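Local coordinates for protein glucose-6-phosphate isomerase (Chlamydia trachomatis D/UW-3/CX, PDB 6OTU) that catalyses the reversible isomerisation of glucose 6-phosphate to fructose 6-phosphate, at residues E292-D301 with R467-H478; P105-W114 with E123-K132. All coordinates share one frame; numbering follows the deposited sequence.

Interaction 1: residues E292-D301 with R467-H478; sequences EFLQGAAAID and RIAGSLLAFYEH
Gly-296 and Gly-470 meet where the two helices, inclined at 40°, bring their axes to within 6.4 Å. With hydrogen alone on each CA, the two backbones close to CA-H...O distance: Gly-296 CA approaches Arg-467 O at 3.4 Å, and Gly-470 CA makes a matching contact with Phe-293 O. Beside this hollow, the ring of Phe-293 brings CD1 to 3.4 Å from Gly-470 CA and meets Leu-473 CD2 with its edge. Arg-467, its chain extended from CG to NE, is the first knob, filling the groove among Glu-292, Gln-295, Gly-296 and Ala-299, and one guanidinium face lies over the backbone between Gln-295 and Gly-296. At the other end Ile-300 is a second knob, set among Ser-471, Ala-474, Phe-475 and His-478, with CG1 3.6 Å from Ser-471 CB. Two polar bonds flank it. Ser-471 OG donates to Gly-296 O (2.8 Å) from above the carbonyl plane, and His-478 NE2 donates to Asp-301 OD1 (2.6 Å) on its anti side, the carboxylate and imidazole planes turned 70° apart. The whole resembles a GASright crossing: right-handed, near-parallel helices with small residues at the crossing point, Gly-470 and Ala-474 one turn apart.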
# COMPACT_ATOMS: atom_id res chain seq x y z
N GLU A 292 -20.26 14.51 -14.14
CA GLU A 292 -19.49 15.47 -13.35
C GLU A 292 -18.05 15.01 -13.20
O GLU A 292 -17.12 15.83 -13.29
CB GLU A 292 -20.12 15.66 -11.98
CG GLU A 292 -21.50 16.26 -12.02
CD GLU A 292 -22.09 16.40 -10.64
OE1 GLU A 292 -23.26 16.86 -10.54
OE2 GLU A 292 -21.39 16.06 -9.65
N PHE A 293 -17.86 13.71 -12.97
CA PHE A 293 -16.52 13.12 -12.94
C PHE A 293 -15.78 13.36 -14.26
O PHE A 293 -14.59 13.70 -14.24
CB PHE A 293 -16.68 11.62 -12.64
CG PHE A 293 -15.47 10.77 -12.92
CD1 PHE A 293 -14.31 10.92 -12.17
CD2 PHE A 293 -15.53 9.77 -13.87
CE1 PHE A 293 -13.20 10.08 -12.38
CE2 PHE A 293 -14.44 8.95 -14.11
CZ PHE A 293 -13.26 9.11 -13.36
N LEU A 294 -16.46 13.19 -15.40
CA LEU A 294 -15.84 13.45 -16.70
C LEU A 294 -15.49 14.92 -16.87
O LEU A 294 -14.43 15.25 -17.41
CB LEU A 294 -16.75 12.99 -17.86
CG LEU A 294 -17.07 11.51 -18.07
CD1 LEU A 294 -17.74 11.23 -19.44
CD2 LEU A 294 -15.83 10.61 -17.85
N GLN A 295 -16.39 15.83 -16.44
CA GLN A 295 -16.09 17.25 -16.58
C GLN A 295 -14.85 17.64 -15.78
O GLN A 295 -14.04 18.45 -16.24
CB GLN A 295 -17.30 18.09 -16.16
CG GLN A 295 -18.47 17.94 -17.13
CD GLN A 295 -19.75 18.58 -16.62
OE1 GLN A 295 -20.10 18.47 -15.44
NE2 GLN A 295 -20.47 19.26 -17.51
N GLY A 296 -14.66 17.04 -14.60
CA GLY A 296 -13.47 17.34 -13.81
C GLY A 296 -12.19 16.91 -14.50
O GLY A 296 -11.19 17.64 -14.51
N ALA A 297 -12.19 15.72 -15.10
CA ALA A 297 -11.04 15.27 -15.87
C ALA A 297 -10.81 16.15 -17.11
O ALA A 297 -9.69 16.61 -17.36
CB ALA A 297 -11.23 13.81 -16.25
N ALA A 298 -11.86 16.41 -17.89
CA ALA A 298 -11.67 17.22 -19.09
C ALA A 298 -11.12 18.60 -18.77
O ALA A 298 -10.34 19.16 -19.56
CB ALA A 298 -12.99 17.34 -19.84
N ALA A 299 -11.48 19.16 -17.62
CA ALA A 299 -10.98 20.48 -17.25
C ALA A 299 -9.47 20.45 -17.02
O ALA A 299 -8.77 21.42 -17.34
CB ALA A 299 -11.72 20.99 -16.02
N ILE A 300 -8.94 19.35 -16.47
CA ILE A 300 -7.50 19.24 -16.26
C ILE A 300 -6.78 18.95 -17.59
O ILE A 300 -5.70 19.49 -17.85
CB ILE A 300 -7.16 18.19 -15.18
CG1 ILE A 300 -7.51 18.70 -13.77
CG2 ILE A 300 -5.68 17.82 -15.21
CD1 ILE A 300 -6.82 20.01 -13.37
N ASP A 301 -7.37 18.09 -18.43
CA ASP A 301 -6.86 17.92 -19.79
C ASP A 301 -6.61 19.26 -20.46
O ASP A 301 -5.56 19.48 -21.07
CB ASP A 301 -7.84 17.10 -20.64
CG ASP A 301 -8.06 15.69 -20.12
OD1 ASP A 301 -7.28 15.23 -19.25
OD2 ASP A 301 -9.03 15.04 -20.57
N ARG A 467 -16.50 15.79 -9.34
CA ARG A 467 -15.69 16.64 -10.22
C ARG A 467 -14.23 16.64 -9.78
O ARG A 467 -13.32 16.41 -10.59
CB ARG A 467 -16.25 18.06 -10.22
CG ARG A 467 -15.45 18.99 -11.11
CD ARG A 467 -16.12 20.33 -11.34
NE ARG A 467 -15.29 21.14 -12.23
CZ ARG A 467 -15.58 21.40 -13.50
NH1 ARG A 467 -16.70 20.93 -14.05
NH2 ARG A 467 -14.75 22.15 -14.23
N ILE A 468 -13.99 16.87 -8.48
CA ILE A 468 -12.63 16.94 -7.96
C ILE A 468 -11.93 15.59 -8.09
O ILE A 468 -10.73 15.53 -8.40
CB ILE A 468 -12.65 17.44 -6.50
CG1 ILE A 468 -13.07 18.91 -6.44
CG2 ILE A 468 -11.28 17.25 -5.85
CD1 ILE A 468 -12.06 19.88 -7.04
N ALA A 469 -12.65 14.49 -7.85
CA ALA A 469 -12.09 13.16 -8.11
C ALA A 469 -11.62 13.04 -9.55
O ALA A 469 -10.52 12.53 -9.81
CB ALA A 469 -13.11 12.07 -7.79
N GLY A 470 -12.43 13.51 -10.50
CA GLY A 470 -12.03 13.47 -11.90
C GLY A 470 -10.82 14.34 -12.19
O GLY A 470 -9.94 13.95 -12.96
N SER A 471 -10.76 15.53 -11.58
CA SER A 471 -9.59 16.38 -11.79
C SER A 471 -8.34 15.74 -11.20
O SER A 471 -7.27 15.78 -11.82
CB SER A 471 -9.85 17.76 -11.19
OG SER A 471 -10.89 18.43 -11.89
N LEU A 472 -8.46 15.15 -10.00
CA LEU A 472 -7.31 14.52 -9.36
C LEU A 472 -6.80 13.35 -10.18
O LEU A 472 -5.59 13.15 -10.32
CB LEU A 472 -7.68 14.05 -7.96
CG LEU A 472 -7.30 14.91 -6.76
CD1 LEU A 472 -7.93 14.33 -5.51
CD2 LEU A 472 -5.79 15.00 -6.60
N LEU A 473 -7.72 12.54 -10.72
CA LEU A 473 -7.32 11.44 -11.58
C LEU A 473 -6.55 11.96 -12.79
O LEU A 473 -5.42 11.53 -13.04
CB LEU A 473 -8.55 10.65 -12.02
CG LEU A 473 -8.29 9.46 -12.95
CD1 LEU A 473 -7.64 8.34 -12.16
CD2 LEU A 473 -9.59 8.99 -13.53
N ALA A 474 -7.13 12.93 -13.51
CA ALA A 474 -6.47 13.43 -14.72
C ALA A 474 -5.14 14.10 -14.38
O ALA A 474 -4.18 14.01 -15.14
CB ALA A 474 -7.39 14.42 -15.47
N PHE A 475 -5.09 14.77 -13.23
CA PHE A 475 -3.86 15.38 -12.75
C PHE A 475 -2.70 14.40 -12.75
O PHE A 475 -1.61 14.69 -13.25
CB PHE A 475 -4.09 15.93 -11.35
CG PHE A 475 -2.85 16.39 -10.68
CD1 PHE A 475 -2.26 17.60 -11.03
CD2 PHE A 475 -2.29 15.64 -9.65
CE1 PHE A 475 -1.11 18.05 -10.38
CE2 PHE A 475 -1.14 16.08 -9.00
CZ PHE A 475 -0.56 17.29 -9.35
N TYR A 476 -2.92 13.22 -12.15
CA TYR A 476 -1.84 12.25 -12.03
C TYR A 476 -1.57 11.56 -13.37
O TYR A 476 -0.42 11.26 -13.69
CB TYR A 476 -2.17 11.23 -10.93
CG TYR A 476 -1.66 11.67 -9.58
CD1 TYR A 476 -0.31 11.58 -9.27
CD2 TYR A 476 -2.52 12.23 -8.62
CE1 TYR A 476 0.18 12.00 -8.05
CE2 TYR A 476 -2.04 12.67 -7.39
CZ TYR A 476 -0.69 12.54 -7.11
OH TYR A 476 -0.16 12.94 -5.89
N GLU A 477 -2.62 11.32 -14.16
CA GLU A 477 -2.41 10.78 -15.50
C GLU A 477 -1.44 11.67 -16.28
O GLU A 477 -0.50 11.19 -16.90
CB GLU A 477 -3.74 10.64 -16.25
CG GLU A 477 -4.65 9.57 -15.65
CD GLU A 477 -5.94 9.37 -16.42
OE1 GLU A 477 -6.26 10.20 -17.31
OE2 GLU A 477 -6.63 8.36 -16.15
N HIS A 478 -1.64 12.99 -16.21
CA HIS A 478 -0.77 13.89 -16.97
C HIS A 478 0.59 14.09 -16.30
O HIS A 478 1.60 14.24 -17.02
CB HIS A 478 -1.48 15.22 -17.19
CG HIS A 478 -2.69 15.05 -18.05
ND1 HIS A 478 -2.71 14.17 -19.10
CD2 HIS A 478 -3.93 15.59 -17.98
CE1 HIS A 478 -3.90 14.19 -19.67
NE2 HIS A 478 -4.66 15.05 -19.01
O HOH W 1 -19.10 16.85 -8.32

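Interaction 2: residues P105-W114 with E123-K132; sequences PVLHTATRAW and EAAAIARHSK
Trp-114 lays one face of its indole over Lys-132, whose CA sits 3.9 Å above the ring plane, over its centre. The lysine chain, extended beyond CG, crosses the ring obliquely: CB makes a CH-pi contact with the five-membered ring, while CG and CD both come to 3.7 Å from Trp-114 CE3. The indole is swung here by its first torsion, 64°, which sets CG between the backbone N and the carbonyl carbon; a weak bond from NE1 to Thr-111 O ties it back to its own turn. Leu-107 works the opposite end of the contact, resting both methyls on the helix: CD2 is 3.6 Å from Ala-124 CB, and CD1 reaches Ile-127 CG1 at 3.9 Å. Ile-127 then turns CG2 onto the methyl of Ala-110, 3.5 Å from its CB. Between these ends, Ala-128 CA points its hydrogen at Ala-110 O, and Ser-131 OG rests 3.3 Å from Thr-111 CA. The Ser-131 hydroxyl is spent on Ile-127 O, and Thr-111 OG1 bonds His-108 O and also Thr-273. What joins the two segments is apolar packing, a CH-pi contact and a CA-H...O contact, a largely non-polar cohesion.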
# COMPACT_ATOMS: atom_id res chain seq x y z
N PRO A 105 -2.16 5.32 -31.25
CA PRO A 105 -2.40 6.52 -30.43
C PRO A 105 -2.75 6.18 -28.99
O PRO A 105 -2.97 5.03 -28.61
CB PRO A 105 -3.59 7.19 -31.13
CG PRO A 105 -4.20 6.14 -31.97
CD PRO A 105 -3.10 5.23 -32.38
N VAL A 106 -2.81 7.24 -28.19
CA VAL A 106 -2.99 7.23 -26.74
C VAL A 106 -4.08 8.23 -26.40
O VAL A 106 -3.84 9.44 -26.35
CB VAL A 106 -1.65 7.57 -26.04
CG1 VAL A 106 -1.81 7.69 -24.54
CG2 VAL A 106 -0.59 6.54 -26.43
N LEU A 107 -5.31 7.74 -26.20
CA LEU A 107 -6.47 8.62 -26.35
C LEU A 107 -7.45 8.54 -25.18
O LEU A 107 -8.65 8.75 -25.36
CB LEU A 107 -7.17 8.32 -27.68
CG LEU A 107 -6.50 9.04 -28.85
CD1 LEU A 107 -6.98 8.48 -30.19
CD2 LEU A 107 -6.80 10.54 -28.75
N HIS A 108 -6.96 8.30 -23.96
CA HIS A 108 -7.85 8.37 -22.81
C HIS A 108 -8.44 9.78 -22.61
O HIS A 108 -9.58 9.90 -22.16
CB HIS A 108 -7.14 7.88 -21.55
CG HIS A 108 -5.81 8.52 -21.32
ND1 HIS A 108 -4.67 8.14 -22.00
CD2 HIS A 108 -5.43 9.50 -20.47
CE1 HIS A 108 -3.65 8.87 -21.59
NE2 HIS A 108 -4.08 9.71 -20.67
N THR A 109 -7.71 10.84 -22.99
CA THR A 109 -8.30 12.19 -22.89
C THR A 109 -9.54 12.34 -23.77
O THR A 109 -10.46 13.09 -23.43
CB THR A 109 -7.28 13.28 -23.23
OG1 THR A 109 -6.73 13.07 -24.54
CG2 THR A 109 -6.15 13.33 -22.21
N ALA A 110 -9.58 11.65 -24.91
CA ALA A 110 -10.72 11.79 -25.80
C ALA A 110 -11.99 11.14 -25.23
O ALA A 110 -13.09 11.48 -25.67
CB ALA A 110 -10.39 11.22 -27.18
N THR A 111 -11.86 10.25 -24.23
CA THR A 111 -13.06 9.64 -23.64
C THR A 111 -13.86 10.62 -22.78
O THR A 111 -15.01 10.32 -22.45
CB THR A 111 -12.70 8.42 -22.79
OG1 THR A 111 -11.91 8.82 -21.66
CG2 THR A 111 -11.93 7.42 -23.61
N ARG A 112 -13.27 11.77 -22.41
CA ARG A 112 -14.02 12.83 -21.73
C ARG A 112 -13.99 14.16 -22.47
O ARG A 112 -14.71 15.09 -22.05
CB ARG A 112 -13.50 13.03 -20.29
CG ARG A 112 -12.02 13.47 -20.16
CD ARG A 112 -11.07 12.27 -19.99
NE ARG A 112 -9.75 12.66 -19.48
CZ ARG A 112 -8.88 11.84 -18.89
NH1 ARG A 112 -9.15 10.55 -18.71
NH2 ARG A 112 -7.71 12.32 -18.48
N ALA A 113 -13.20 14.29 -23.54
CA ALA A 113 -13.10 15.57 -24.25
C ALA A 113 -14.46 16.07 -24.74
O ALA A 113 -14.66 17.28 -24.88
CB ALA A 113 -12.11 15.43 -25.42
N TRP A 114 -15.41 15.16 -24.97
CA TRP A 114 -16.68 15.54 -25.57
C TRP A 114 -17.59 16.32 -24.63
O TRP A 114 -18.61 16.83 -25.10
CB TRP A 114 -17.43 14.31 -26.08
CG TRP A 114 -17.83 13.37 -24.98
CD1 TRP A 114 -17.09 12.33 -24.48
CD2 TRP A 114 -19.07 13.37 -24.25
NE1 TRP A 114 -17.78 11.69 -23.48
CE2 TRP A 114 -19.00 12.30 -23.32
CE3 TRP A 114 -20.22 14.16 -24.30
CZ2 TRP A 114 -20.05 12.01 -22.44
CZ3 TRP A 114 -21.27 13.87 -23.41
CH2 TRP A 114 -21.17 12.80 -22.50
N GLU A 123 -8.40 10.18 -35.46
CA GLU A 123 -8.67 9.12 -34.49
C GLU A 123 -9.20 9.71 -33.19
O GLU A 123 -10.10 9.14 -32.56
CB GLU A 123 -7.42 8.29 -34.23
CG GLU A 123 -7.09 7.28 -35.29
CD GLU A 123 -5.75 7.56 -35.95
OE1 GLU A 123 -5.35 8.75 -35.98
OE2 GLU A 123 -5.09 6.61 -36.43
N ALA A 124 -8.69 10.87 -32.79
CA ALA A 124 -9.13 11.49 -31.54
C ALA A 124 -10.60 11.88 -31.61
O ALA A 124 -11.34 11.71 -30.63
CB ALA A 124 -8.26 12.70 -31.21
N ALA A 125 -11.04 12.41 -32.75
CA ALA A 125 -12.45 12.74 -32.93
C ALA A 125 -13.32 11.49 -32.91
O ALA A 125 -14.44 11.52 -32.39
CB ALA A 125 -12.65 13.51 -34.24
N ALA A 126 -12.84 10.40 -33.50
CA ALA A 126 -13.63 9.17 -33.52
C ALA A 126 -13.82 8.64 -32.11
O ALA A 126 -14.93 8.22 -31.74
CB ALA A 126 -12.98 8.12 -34.42
N ILE A 127 -12.76 8.66 -31.30
CA ILE A 127 -12.87 8.21 -29.91
C ILE A 127 -13.82 9.11 -29.14
O ILE A 127 -14.59 8.65 -28.28
CB ILE A 127 -11.48 8.15 -29.24
CG1 ILE A 127 -10.59 7.09 -29.89
CG2 ILE A 127 -11.62 7.96 -27.72
CD1 ILE A 127 -10.91 5.66 -29.49
N ALA A 128 -13.77 10.42 -29.41
CA ALA A 128 -14.64 11.32 -28.67
C ALA A 128 -16.11 11.07 -29.01
O ALA A 128 -16.96 11.03 -28.11
CB ALA A 128 -14.27 12.78 -28.95
N ARG A 129 -16.43 10.88 -30.29
CA ARG A 129 -17.84 10.69 -30.58
C ARG A 129 -18.32 9.31 -30.16
O ARG A 129 -19.47 9.17 -29.74
CB ARG A 129 -18.18 10.93 -32.05
CG ARG A 129 -19.64 11.35 -32.13
CD ARG A 129 -20.36 11.12 -33.43
NE ARG A 129 -19.50 11.20 -34.59
CZ ARG A 129 -19.12 10.15 -35.29
NH1 ARG A 129 -18.34 10.31 -36.34
NH2 ARG A 129 -19.54 8.93 -34.96
N HIS A 130 -17.46 8.30 -30.23
CA HIS A 130 -17.89 6.99 -29.75
C HIS A 130 -18.08 6.98 -28.24
O HIS A 130 -19.01 6.34 -27.73
CB HIS A 130 -16.90 5.92 -30.20
CG HIS A 130 -16.93 5.68 -31.67
ND1 HIS A 130 -15.79 5.48 -32.41
CD2 HIS A 130 -17.97 5.66 -32.54
CE1 HIS A 130 -16.12 5.32 -33.68
NE2 HIS A 130 -17.44 5.43 -33.79
N SER A 131 -17.24 7.72 -27.51
CA SER A 131 -17.44 7.86 -26.07
C SER A 131 -18.78 8.52 -25.78
O SER A 131 -19.50 8.10 -24.87
CB SER A 131 -16.30 8.67 -25.44
OG SER A 131 -15.06 8.01 -25.63
N LYS A 132 -19.14 9.56 -26.54
CA LYS A 132 -20.44 10.19 -26.34
C LYS A 132 -21.57 9.22 -26.66
O LYS A 132 -22.56 9.15 -25.92
CB LYS A 132 -20.54 11.45 -27.20
CG LYS A 132 -21.85 12.17 -27.00
CD LYS A 132 -21.84 13.57 -27.57
CE LYS A 132 -23.05 14.36 -27.08
NZ LYS A 132 -23.18 15.72 -27.70

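In the fold
Along the chain the two contacts come in series: interaction 2 joins the loop and short helix of 105-114 to the start of helix 122-148, and interaction 1 later pairs helix 287-303 with helix 466-487, its segments 292-301 and 467-478 lying 166 residues apart in sequence. Their centres are about 15 Å apart, and interaction 1 is the more deeply buried. Arg-112 connects them, its NE forming a salt bridge with Asp-301 OD2 (2.7 Å) and its NH2 one with Glu-477 OE1 (2.8 Å), so a single guanidinium joins both helices of interaction 1. A local loop-to-helix contact is thereby tied to a long-range helix pair within the phosphoglucose isomerase family region, away from the active-site residues.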